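Local coordinates for protein hyaluronoglucosaminidase (Apis mellifera, PDB 1FCQ) that probably hydrolyses hyaluronan in bee venom, as a family 56 glycosidase built on a seven-stranded (beta/alpha) TIM barrel, and is a major venom allergen, at residues P224-R229 / G243-A248; P264-K269 / A285-I290; F11-N16 / D296-W301; I118-W123 / E202-Q207. All blocks are in the same frame, centred on the assembly; numbering follows the deposited sequence.

Overall arrangement
Contacts 1, 2 and 3 follow one another around strands 12-16, 297-301, 261-267 and 221-222 of one parallel sheet; contact 4 lies farthest from contact 3, about 27 Å between centres, yet touches contact 1, where Glu247 meets Met206. Contact 3 pairs two parallel strands through backbone bonds. Contact 2 lays helix 280-292 on strand 261-267, chiefly with apolar side chains and one buried hydroxyl pair. Contact 1 joins helix 234-253 to the loop after strand 221-222 through an arginine, two waters and a few apolar side chains, and touches contact 2 by backbone bonds to Tyr265. These three are buried. Contact 4, only partly buried, links a loop to a short helix by a salt bridge.

Contact 1 of 4, residues P224-R229 / G243-A248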
# COMPACT_ATOMS: atom_id res chain seq x y z
N PRO A 224 -2.72 1.39 -5.58
CA PRO A 224 -2.50 -0.01 -5.94
C PRO A 224 -1.01 -0.28 -5.98
O PRO A 224 -0.28 0.61 -6.44
CB PRO A 224 -3.19 -0.16 -7.29
CG PRO A 224 -3.08 1.22 -7.87
CD PRO A 224 -3.39 2.11 -6.69
N SER A 225 -0.59 -1.42 -5.44
CA SER A 225 0.85 -1.73 -5.51
C SER A 225 1.12 -2.52 -6.78
O SER A 225 0.51 -3.57 -7.00
CB SER A 225 1.24 -2.54 -4.28
OG SER A 225 2.60 -2.95 -4.35
N VAL A 226 2.05 -2.06 -7.63
CA VAL A 226 2.31 -2.66 -8.93
C VAL A 226 3.75 -3.17 -9.04
O VAL A 226 4.39 -3.05 -10.07
CB VAL A 226 1.94 -1.71 -10.08
CG1 VAL A 226 0.45 -1.35 -10.01
CG2 VAL A 226 2.75 -0.43 -10.14
N TYR A 227 4.20 -3.79 -7.96
CA TYR A 227 5.57 -4.34 -7.96
C TYR A 227 5.69 -5.50 -8.93
O TYR A 227 4.84 -6.40 -8.98
CB TYR A 227 5.98 -4.73 -6.54
CG TYR A 227 5.93 -3.65 -5.49
CD1 TYR A 227 5.72 -2.32 -5.82
CD2 TYR A 227 6.09 -3.99 -4.14
CE1 TYR A 227 5.67 -1.36 -4.83
CE2 TYR A 227 6.08 -3.01 -3.16
CZ TYR A 227 5.84 -1.70 -3.52
OH TYR A 227 5.80 -0.71 -2.55
N LEU A 228 6.74 -5.46 -9.76
CA LEU A 228 6.93 -6.50 -10.76
C LEU A 228 7.53 -7.78 -10.20
O LEU A 228 8.17 -7.81 -9.16
CB LEU A 228 7.84 -6.02 -11.90
CG LEU A 228 7.49 -4.65 -12.48
CD1 LEU A 228 8.37 -4.37 -13.69
CD2 LEU A 228 6.01 -4.60 -12.84
N ARG A 229 7.22 -8.87 -10.92
CA ARG A 229 7.79 -10.17 -10.58
C ARG A 229 8.74 -10.57 -11.71
O ARG A 229 8.47 -10.32 -12.88
CB ARG A 229 6.73 -11.23 -10.30
CG ARG A 229 6.01 -10.97 -8.98
CD ARG A 229 5.41 -12.27 -8.45
NE ARG A 229 4.53 -12.86 -9.46
CZ ARG A 229 3.28 -12.44 -9.68
NH1 ARG A 229 2.79 -11.45 -8.96
NH2 ARG A 229 2.55 -13.04 -10.61
N GLY A 243 -3.53 -4.20 -15.34
CA GLY A 243 -4.70 -4.72 -14.67
C GLY A 243 -4.97 -4.00 -13.35
O GLY A 243 -6.11 -3.60 -13.05
N ARG A 244 -3.90 -3.81 -12.58
CA ARG A 244 -4.00 -3.12 -11.30
C ARG A 244 -4.32 -1.65 -11.42
O ARG A 244 -5.12 -1.15 -10.62
CB ARG A 244 -2.72 -3.35 -10.50
CG ARG A 244 -2.58 -4.84 -10.19
CD ARG A 244 -1.25 -5.08 -9.47
NE ARG A 244 -1.12 -6.53 -9.30
CZ ARG A 244 -0.28 -7.12 -8.47
NH1 ARG A 244 -0.27 -8.45 -8.42
NH2 ARG A 244 0.54 -6.41 -7.70
N VAL A 245 -3.73 -0.96 -12.41
CA VAL A 245 -4.02 0.45 -12.59
C VAL A 245 -5.43 0.64 -13.14
O VAL A 245 -6.15 1.54 -12.70
CB VAL A 245 -2.98 1.14 -13.50
CG1 VAL A 245 -3.39 2.56 -13.85
CG2 VAL A 245 -1.62 1.11 -12.81
N LYS A 246 -5.86 -0.26 -14.03
CA LYS A 246 -7.25 -0.18 -14.50
C LYS A 246 -8.23 -0.38 -13.35
O LYS A 246 -9.27 0.30 -13.32
CB LYS A 246 -7.55 -1.23 -15.58
CG LYS A 246 -6.88 -0.98 -16.92
CD LYS A 246 -7.13 -2.17 -17.84
CE LYS A 246 -6.46 -2.01 -19.19
NZ LYS A 246 -6.61 -3.24 -20.03
N GLU A 247 -7.96 -1.31 -12.43
CA GLU A 247 -8.89 -1.54 -11.32
C GLU A 247 -9.02 -0.29 -10.49
O GLU A 247 -10.12 0.16 -10.14
CB GLU A 247 -8.42 -2.72 -10.47
CG GLU A 247 -9.36 -3.13 -9.35
CD GLU A 247 -10.65 -3.75 -9.85
OE1 GLU A 247 -10.76 -4.04 -11.05
OE2 GLU A 247 -11.56 -3.92 -9.01
N ALA A 248 -7.90 0.35 -10.16
CA ALA A 248 -7.95 1.59 -9.39
C ALA A 248 -8.67 2.70 -10.14
O ALA A 248 -9.44 3.42 -9.50
CB ALA A 248 -6.54 2.03 -9.00
O HOH W 1 2.55 -5.65 -5.18
O HOH W 2 3.29 -7.48 -7.00
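Arg244 supplies the polar link between helix 234-253 and the loop 224-229. Its chain runs extended from CG to NE and carries the guanidinium over the backbone of the loop, where NH2 donates to Ser225 O at 2.9 Å with an N-H...O angle of 156°. The acceptor lies at the guanidinium edge, near its plane, while the nitrogen sits 23° out of the plane of the carbonyl. Two waters widen this grip. Water 2 lies 2.7 Å from Tyr227 O and accepts from Arg244 NH2 at 3.0 Å, and water 1, bonded to Ser225 OG, takes only a weak bond from the same nitrogen. Ser225 OG also bonds Tyr184 OH. Arg244 NE donates to Asn191 OD1, outside the two segments, which should help to fix the rotation of the guanidinium. Arg229 NH1 comes within 4.3 Å of Arg244 NH1, a proximity of like charges that probably costs some energy.

Apolar contacts lie beside the helix backbone. Val226 CG1 rests against Arg244 CB at 3.8 Å, the two side chains sliding past each other in opposite directions, and it also reaches Val245 CG2. One turn further along the helix, Pro224 CG meets the methyl of Ala248 at 3.7 Å.

Around this interface, Pro224 and Val226 form backbone bonds with Tyr265 of strand 261-267, and Val245 and Ala248 pack on Pro264 and Val262 of that strand. Leu228 reaches Val241 of helix 234-253 and Asp282 and Thr286 of helix 280-292, so that the loop lies between both helices and strand 261-267.

Contact 2 of 4, residues P264-K269 / A285-I290; sequences PYYWYK and ATLRKI
Tyr266 and Pro264 of strand 261-267 meet Thr286, Leu287 and Ile290 of helix 280-292 in a buried strand-to-helix contact. The axes of strand 265-267 and helix 285-290 run nearly antiparallel (172°) and come within 11.4 Å. Tyr266 makes most of the contact. With CG anti to the backbone N (chi1 -164°), its ring reaches out to the helix, and the hydroxyl donates to Thr286 OG1 at 2.7 Å, the acceptor lying at the ring edge, in plane. Thr286 OG1 is bonded to Asp282 O as well, so one threonine oxygen ties the tyrosine to the preceding helical turn and both buried hydroxyls have partners. Over one face of the ring sits Leu287 CD2, a CH-pi contact 3.6 Å from the centroid and displaced toward the rim. Ile290 CD1 approaches obliquely, 3.8 Å from Tyr266 CD1, while its CG2 branch touches Pro264 CG at 4.2 Å. Leu287 also packs on Phe298, and Ile290 on Val241 of helix 234-253. Strand 261-267, helix 280-292 and the parallel neighbouring strand 297-301 thus form a beta-alpha-beta unit, the repeating element of a TIM barrel.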
# COMPACT_ATOMS: atom_id res chain seq x y z
N PRO A 264 -0.18 4.72 -8.27
CA PRO A 264 0.32 3.39 -8.02
C PRO A 264 1.66 3.43 -7.29
O PRO A 264 2.52 4.26 -7.53
CB PRO A 264 0.54 2.81 -9.43
CG PRO A 264 -0.48 3.54 -10.25
CD PRO A 264 -0.44 4.96 -9.71
N TYR A 265 1.83 2.46 -6.39
CA TYR A 265 3.07 2.26 -5.64
C TYR A 265 3.99 1.44 -6.55
O TYR A 265 3.58 0.37 -7.04
CB TYR A 265 2.79 1.55 -4.30
CG TYR A 265 3.06 2.51 -3.16
CD1 TYR A 265 2.15 3.51 -2.83
CD2 TYR A 265 4.25 2.49 -2.48
CE1 TYR A 265 2.44 4.44 -1.84
CE2 TYR A 265 4.56 3.39 -1.46
CZ TYR A 265 3.63 4.37 -1.16
OH TYR A 265 3.90 5.31 -0.19
N TYR A 266 5.21 1.93 -6.77
CA TYR A 266 6.14 1.29 -7.69
C TYR A 266 7.48 1.01 -7.02
O TYR A 266 8.02 1.87 -6.34
CB TYR A 266 6.37 2.28 -8.84
CG TYR A 266 7.01 1.71 -10.08
CD1 TYR A 266 6.24 1.23 -11.12
CD2 TYR A 266 8.40 1.66 -10.19
CE1 TYR A 266 6.82 0.68 -12.26
CE2 TYR A 266 8.98 1.15 -11.34
CZ TYR A 266 8.20 0.67 -12.36
OH TYR A 266 8.81 0.13 -13.48
N TRP A 267 7.98 -0.21 -7.22
CA TRP A 267 9.26 -0.55 -6.58
C TRP A 267 10.30 -0.78 -7.67
O TRP A 267 9.93 -1.27 -8.73
CB TRP A 267 9.16 -1.76 -5.68
CG TRP A 267 10.29 -2.03 -4.73
CD1 TRP A 267 11.24 -1.17 -4.27
CD2 TRP A 267 10.52 -3.28 -4.06
NE1 TRP A 267 12.08 -1.81 -3.38
CE2 TRP A 267 11.64 -3.09 -3.22
CE3 TRP A 267 9.89 -4.53 -4.08
CZ2 TRP A 267 12.16 -4.12 -2.43
CZ3 TRP A 267 10.40 -5.54 -3.28
CH2 TRP A 267 11.53 -5.33 -2.46
N TYR A 268 11.54 -0.40 -7.38
CA TYR A 268 12.62 -0.60 -8.36
C TYR A 268 13.29 -1.95 -8.19
O TYR A 268 14.29 -2.22 -8.88
CB TYR A 268 13.63 0.56 -8.30
CG TYR A 268 14.31 0.65 -6.95
CD1 TYR A 268 15.50 -0.05 -6.77
CD2 TYR A 268 13.81 1.34 -5.87
CE1 TYR A 268 16.15 -0.03 -5.56
CE2 TYR A 268 14.44 1.37 -4.64
CZ TYR A 268 15.63 0.66 -4.49
OH TYR A 268 16.30 0.66 -3.29
N LYS A 269 12.78 -2.82 -7.34
CA LYS A 269 13.28 -4.18 -7.19
C LYS A 269 12.17 -5.16 -7.58
O LYS A 269 10.99 -4.79 -7.50
CB LYS A 269 13.64 -4.50 -5.74
CG LYS A 269 14.71 -3.62 -5.12
CD LYS A 269 16.06 -3.96 -5.74
CE LYS A 269 17.18 -3.46 -4.83
NZ LYS A 269 18.51 -3.70 -5.47
N ALA A 285 8.58 -0.08 -20.25
CA ALA A 285 7.24 -0.57 -20.61
C ALA A 285 6.23 -0.37 -19.49
O ALA A 285 5.07 -0.03 -19.78
CB ALA A 285 7.32 -2.03 -21.01
N THR A 286 6.63 -0.60 -18.24
CA THR A 286 5.64 -0.45 -17.16
C THR A 286 5.35 0.99 -16.78
O THR A 286 4.19 1.28 -16.44
CB THR A 286 6.02 -1.28 -15.93
OG1 THR A 286 7.31 -0.83 -15.45
CG2 THR A 286 6.09 -2.76 -16.24
N LEU A 287 6.33 1.88 -16.81
CA LEU A 287 6.08 3.29 -16.50
C LEU A 287 5.23 3.87 -17.64
O LEU A 287 4.31 4.66 -17.43
CB LEU A 287 7.35 4.08 -16.24
CG LEU A 287 8.15 3.69 -14.99
CD1 LEU A 287 9.40 4.55 -14.91
CD2 LEU A 287 7.32 3.77 -13.72
N ARG A 288 5.48 3.41 -18.88
CA ARG A 288 4.64 3.84 -20.00
C ARG A 288 3.20 3.38 -19.82
O ARG A 288 2.26 4.15 -20.06
CB ARG A 288 5.24 3.33 -21.32
CG ARG A 288 6.23 4.31 -21.92
CD ARG A 288 7.28 3.65 -22.81
NE ARG A 288 8.00 4.65 -23.58
CZ ARG A 288 9.22 4.62 -24.07
NH1 ARG A 288 10.03 3.58 -23.90
NH2 ARG A 288 9.67 5.67 -24.75
N LYS A 289 2.97 2.17 -19.32
CA LYS A 289 1.62 1.68 -19.09
C LYS A 289 0.89 2.52 -18.05
O LYS A 289 -0.28 2.86 -18.23
CB LYS A 289 1.62 0.21 -18.70
CG LYS A 289 0.27 -0.41 -18.42
CD LYS A 289 -0.71 -0.29 -19.58
CE LYS A 289 -0.59 -1.40 -20.58
NZ LYS A 289 0.55 -1.21 -21.52
N ILE A 290 1.57 2.87 -16.96
CA ILE A 290 0.96 3.69 -15.93
C ILE A 290 0.50 5.03 -16.50
O ILE A 290 -0.60 5.49 -16.19
CB ILE A 290 1.94 3.93 -14.75
CG1 ILE A 290 2.23 2.58 -14.08
CG2 ILE A 290 1.34 4.89 -13.73
CD1 ILE A 290 3.36 2.70 -13.06

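Contact 3 of 4, residues F11-N16 / D296-W301; sequences FNVYWN and DGFIIW
Val13 and Phe298 form the dense part of this contact. The side chains lie side by side, pointing the same way, with Val13 CG1 over one face of the Phe298 ring, 3.8 Å from its centroid. Phe298 CG stands between the backbone N and the carbonyl carbon (chi1 53°), which turns a face of the ring to Val13 CG1. Ile300 CD1 closes on Val13 CG1 from the next position on this face, and Val328 of helix 310-328 covers all three. Strands 12-16 and 297-301, the first and last of the barrel in chain order, pair in parallel, their axes 4.6 Å apart at closest approach. Five backbone bonds alternate along them; that from Ile300 N to Tyr14 O is nearly straight, 166° at the hydrogen.

Tyr14, Asn16, Ile299 and Trp301 lie on the other face, where Asn16 OD1, which accepts from Tyr265 OH, lies at the Trp301 ring edge, 3.4 Å from CD1.

The solvent side is at the start of the strands, where Phe11, Asn12 and Asp296 are partly exposed. Even here Gly297 CA lies over one face of the Phe11 ring, 3.5 Å from the ring centroid, and that ring meets Phe298 rim to rim, planes at 63°.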
# COMPACT_ATOMS: atom_id res chain seq x y z
N PHE A 11 0.58 15.23 -13.80
CA PHE A 11 1.15 13.91 -13.52
C PHE A 11 2.26 14.11 -12.50
O PHE A 11 3.24 14.80 -12.77
CB PHE A 11 1.63 13.28 -14.83
CG PHE A 11 1.98 11.82 -14.73
CD1 PHE A 11 0.99 10.86 -14.79
CD2 PHE A 11 3.30 11.43 -14.57
CE1 PHE A 11 1.31 9.51 -14.69
CE2 PHE A 11 3.62 10.08 -14.48
CZ PHE A 11 2.62 9.13 -14.54
N ASN A 12 2.10 13.56 -11.30
CA ASN A 12 3.05 13.76 -10.22
C ASN A 12 3.75 12.47 -9.80
O ASN A 12 3.11 11.49 -9.43
CB ASN A 12 2.32 14.34 -9.00
CG ASN A 12 1.71 15.70 -9.27
OD1 ASN A 12 0.54 15.95 -8.96
ND2 ASN A 12 2.52 16.57 -9.85
N VAL A 13 5.08 12.48 -9.88
CA VAL A 13 5.87 11.31 -9.45
C VAL A 13 6.48 11.65 -8.09
O VAL A 13 7.12 12.68 -7.93
CB VAL A 13 6.95 10.90 -10.45
CG1 VAL A 13 7.68 9.64 -9.99
CG2 VAL A 13 6.32 10.66 -11.82
N TYR A 14 6.24 10.78 -7.11
CA TYR A 14 6.73 11.04 -5.76
C TYR A 14 7.89 10.17 -5.30
O TYR A 14 7.90 8.97 -5.53
CB TYR A 14 5.58 10.79 -4.76
CG TYR A 14 4.46 11.80 -4.89
CD1 TYR A 14 3.40 11.59 -5.75
CD2 TYR A 14 4.51 12.97 -4.13
CE1 TYR A 14 2.39 12.55 -5.84
CE2 TYR A 14 3.51 13.92 -4.22
CZ TYR A 14 2.45 13.68 -5.08
OH TYR A 14 1.45 14.62 -5.19
N TRP A 15 8.84 10.82 -4.60
CA TRP A 15 9.97 10.05 -4.07
C TRP A 15 9.61 9.49 -2.70
O TRP A 15 9.44 10.27 -1.76
CB TRP A 15 11.18 10.97 -3.93
CG TRP A 15 12.50 10.30 -3.67
CD1 TRP A 15 13.27 10.41 -2.55
CD2 TRP A 15 13.23 9.45 -4.57
NE1 TRP A 15 14.43 9.68 -2.68
CE2 TRP A 15 14.42 9.09 -3.93
CE3 TRP A 15 12.98 8.98 -5.86
CZ2 TRP A 15 15.37 8.26 -4.53
CZ3 TRP A 15 13.92 8.16 -6.46
CH2 TRP A 15 15.10 7.82 -5.79
N ASN A 16 9.53 8.16 -2.58
CA ASN A 16 9.23 7.55 -1.28
C ASN A 16 10.28 6.48 -0.95
O ASN A 16 10.05 5.42 -0.38
CB ASN A 16 7.81 6.99 -1.24
CG ASN A 16 7.30 6.61 0.13
OD1 ASN A 16 6.54 5.62 0.27
ND2 ASN A 16 7.65 7.36 1.19
N ASP A 296 -2.66 9.43 -12.15
CA ASP A 296 -2.26 10.80 -11.84
C ASP A 296 -0.79 10.96 -11.51
O ASP A 296 -0.37 12.06 -11.17
CB ASP A 296 -3.12 11.34 -10.67
CG ASP A 296 -4.59 11.24 -11.07
OD1 ASP A 296 -4.98 12.00 -11.98
OD2 ASP A 296 -5.34 10.40 -10.53
N GLY A 297 -0.01 9.89 -11.62
CA GLY A 297 1.41 9.87 -11.31
C GLY A 297 1.69 8.49 -10.69
O GLY A 297 0.95 7.54 -10.93
N PHE A 298 2.77 8.40 -9.92
CA PHE A 298 3.11 7.14 -9.26
C PHE A 298 4.08 7.50 -8.13
O PHE A 298 4.61 8.60 -8.12
CB PHE A 298 3.66 6.04 -10.13
CG PHE A 298 4.84 6.40 -10.99
CD1 PHE A 298 6.13 6.16 -10.55
CD2 PHE A 298 4.65 6.95 -12.25
CE1 PHE A 298 7.22 6.49 -11.33
CE2 PHE A 298 5.74 7.30 -13.02
CZ PHE A 298 7.02 7.07 -12.57
N ILE A 299 4.24 6.54 -7.23
CA ILE A 299 5.09 6.72 -6.06
C ILE A 299 6.21 5.69 -6.09
O ILE A 299 5.94 4.49 -6.17
CB ILE A 299 4.24 6.54 -4.78
CG1 ILE A 299 3.19 7.66 -4.71
CG2 ILE A 299 5.11 6.56 -3.54
CD1 ILE A 299 1.98 7.29 -3.87
N ILE A 300 7.45 6.17 -6.08
CA ILE A 300 8.59 5.25 -6.12
C ILE A 300 8.96 4.90 -4.68
O ILE A 300 9.33 5.79 -3.90
CB ILE A 300 9.80 5.90 -6.80
CG1 ILE A 300 9.39 6.35 -8.21
CG2 ILE A 300 10.99 4.94 -6.82
CD1 ILE A 300 10.44 7.23 -8.86
N TRP A 301 8.90 3.64 -4.33
CA TRP A 301 9.18 3.21 -2.98
C TRP A 301 10.53 2.49 -2.90
O TRP A 301 10.98 1.95 -3.91
CB TRP A 301 8.05 2.27 -2.52
CG TRP A 301 8.19 1.79 -1.11
CD1 TRP A 301 7.93 2.49 0.04
CD2 TRP A 301 8.67 0.51 -0.69
NE1 TRP A 301 8.21 1.72 1.14
CE2 TRP A 301 8.66 0.49 0.71
CE3 TRP A 301 9.09 -0.64 -1.37
CZ2 TRP A 301 9.07 -0.61 1.45
CZ3 TRP A 301 9.49 -1.75 -0.63
CH2 TRP A 301 9.50 -1.72 0.77

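Contact 4 of 4, residues I118-W123 / E202-Q207; sequences IFRQNW and EATTMQ
Arg120 and Glu202 meet end-on in a two-bond salt bridge whose acceptor is at the same time the cap of a helix. NH1 donates to Glu202 OE2 at 2.9 Å and NH2 to Glu202 OE1 at 2.8 Å, each oxygen accepting through its syn lone pair. The guanidinium and carboxylate are nearly coplanar, their planes 24° apart. A bend at chi3 (77°) turns the arginine head across to the acid. Glu202 holds the N-cap position of helix 203-210: its OE1 takes a weak bond from Thr205 N and a further one from Thr205 OG1 at 2.7 Å, from the anti side, 31° out of the carboxylate plane. OE1 therefore has several donors, which would favour the ionised carboxylate. Thr204 CG2 lies over one face of the guanidinium, 3.4 Å from Arg120 NH2. Beside the bridge, Trp123 CZ2 comes to 4.0 Å from Glu202 OE2, its ring almost perpendicular to the carboxylate.

Glu208, further along the helix, forms a second salt bridge with Arg120 NH2. Trp123 packs edge-to-face with Tyr190 and touches Lys130 of helix 127-140, while Ile118 and Phe119 rest on helix 146-175; the loop thus lies between these two helices and helix 203-210.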
# COMPACT_ATOMS: atom_id res chain seq x y z
N ILE A 118 -12.14 -7.96 3.51
CA ILE A 118 -13.02 -8.92 2.85
C ILE A 118 -12.53 -10.30 3.30
O ILE A 118 -11.42 -10.75 3.02
CB ILE A 118 -13.00 -8.86 1.31
CG1 ILE A 118 -13.38 -7.48 0.78
CG2 ILE A 118 -13.92 -9.95 0.74
CD1 ILE A 118 -14.79 -7.04 1.12
N PHE A 119 -13.41 -10.99 4.03
CA PHE A 119 -13.06 -12.29 4.61
C PHE A 119 -12.47 -13.24 3.59
O PHE A 119 -11.41 -13.84 3.79
CB PHE A 119 -14.33 -12.91 5.20
CG PHE A 119 -14.16 -14.15 6.02
CD1 PHE A 119 -13.68 -14.06 7.31
CD2 PHE A 119 -14.52 -15.39 5.52
CE1 PHE A 119 -13.53 -15.20 8.10
CE2 PHE A 119 -14.38 -16.53 6.31
CZ PHE A 119 -13.88 -16.42 7.59
N ARG A 120 -13.14 -13.37 2.45
CA ARG A 120 -12.71 -14.28 1.41
C ARG A 120 -11.32 -14.06 0.88
O ARG A 120 -10.62 -15.03 0.55
CB ARG A 120 -13.72 -14.22 0.25
CG ARG A 120 -13.39 -15.24 -0.84
CD ARG A 120 -14.34 -14.99 -2.02
NE ARG A 120 -13.86 -13.82 -2.75
CZ ARG A 120 -12.98 -13.76 -3.74
NH1 ARG A 120 -12.43 -14.85 -4.26
NH2 ARG A 120 -12.66 -12.57 -4.24
N GLN A 121 -10.84 -12.81 0.84
CA GLN A 121 -9.52 -12.51 0.31
C GLN A 121 -8.36 -12.83 1.22
O GLN A 121 -7.19 -12.66 0.83
CB GLN A 121 -9.46 -11.04 -0.11
CG GLN A 121 -10.38 -10.73 -1.28
CD GLN A 121 -10.52 -9.25 -1.57
OE1 GLN A 121 -11.55 -8.75 -2.04
NE2 GLN A 121 -9.44 -8.55 -1.26
N ASN A 122 -8.61 -13.26 2.45
CA ASN A 122 -7.53 -13.67 3.35
C ASN A 122 -7.13 -15.11 3.03
O ASN A 122 -7.36 -16.06 3.80
CB ASN A 122 -8.00 -13.48 4.80
CG ASN A 122 -8.14 -11.98 5.06
OD1 ASN A 122 -7.11 -11.33 5.21
ND2 ASN A 122 -9.37 -11.49 5.08
N TRP A 123 -6.46 -15.29 1.90
CA TRP A 123 -6.02 -16.57 1.40
C TRP A 123 -4.55 -16.84 1.76
O TRP A 123 -3.81 -15.98 2.22
CB TRP A 123 -6.06 -16.67 -0.12
CG TRP A 123 -7.31 -16.42 -0.88
CD1 TRP A 123 -8.42 -17.21 -0.93
CD2 TRP A 123 -7.58 -15.31 -1.75
NE1 TRP A 123 -9.37 -16.66 -1.75
CE2 TRP A 123 -8.87 -15.49 -2.27
CE3 TRP A 123 -6.85 -14.18 -2.14
CZ2 TRP A 123 -9.46 -14.58 -3.16
CZ3 TRP A 123 -7.43 -13.28 -3.02
CH2 TRP A 123 -8.72 -13.48 -3.52
N GLU A 202 -9.12 -10.59 -10.64
CA GLU A 202 -10.08 -11.64 -10.34
C GLU A 202 -11.47 -11.01 -10.36
O GLU A 202 -11.65 -9.94 -9.78
CB GLU A 202 -9.80 -12.26 -8.98
CG GLU A 202 -10.53 -13.57 -8.72
CD GLU A 202 -10.98 -13.70 -7.28
OE1 GLU A 202 -11.31 -12.69 -6.64
OE2 GLU A 202 -11.00 -14.85 -6.79
N ALA A 203 -12.43 -11.68 -11.00
CA ALA A 203 -13.77 -11.08 -11.09
C ALA A 203 -14.45 -10.87 -9.76
O ALA A 203 -15.07 -9.81 -9.57
CB ALA A 203 -14.62 -11.99 -11.97
N THR A 204 -14.36 -11.84 -8.86
CA THR A 204 -15.04 -11.68 -7.57
C THR A 204 -14.44 -10.50 -6.81
O THR A 204 -15.20 -9.76 -6.19
CB THR A 204 -15.06 -12.97 -6.74
OG1 THR A 204 -15.74 -13.96 -7.56
CG2 THR A 204 -15.83 -12.77 -5.45
N THR A 205 -13.13 -10.31 -6.90
CA THR A 205 -12.46 -9.17 -6.27
C THR A 205 -12.95 -7.86 -6.85
O THR A 205 -13.16 -6.89 -6.12
CB THR A 205 -10.93 -9.30 -6.43
OG1 THR A 205 -10.49 -10.38 -5.59
CG2 THR A 205 -10.22 -8.01 -6.01
N MET A 206 -13.23 -7.83 -8.16
CA MET A 206 -13.75 -6.60 -8.75
C MET A 206 -15.09 -6.27 -8.09
O MET A 206 -15.33 -5.12 -7.76
CB MET A 206 -13.89 -6.70 -10.27
CG MET A 206 -12.52 -6.86 -10.92
SD MET A 206 -12.73 -6.79 -12.72
CE MET A 206 -13.91 -8.07 -13.00
N GLN A 207 -15.93 -7.29 -7.93
CA GLN A 207 -17.23 -7.10 -7.30
C GLN A 207 -17.10 -6.65 -5.85
O GLN A 207 -17.79 -5.71 -5.43
CB GLN A 207 -18.07 -8.37 -7.35
CG GLN A 207 -18.23 -8.99 -8.73
CD GLN A 207 -19.19 -10.17 -8.72
OE1 GLN A 207 -18.83 -11.30 -8.40
NE2 GLN A 207 -20.46 -9.94 -9.06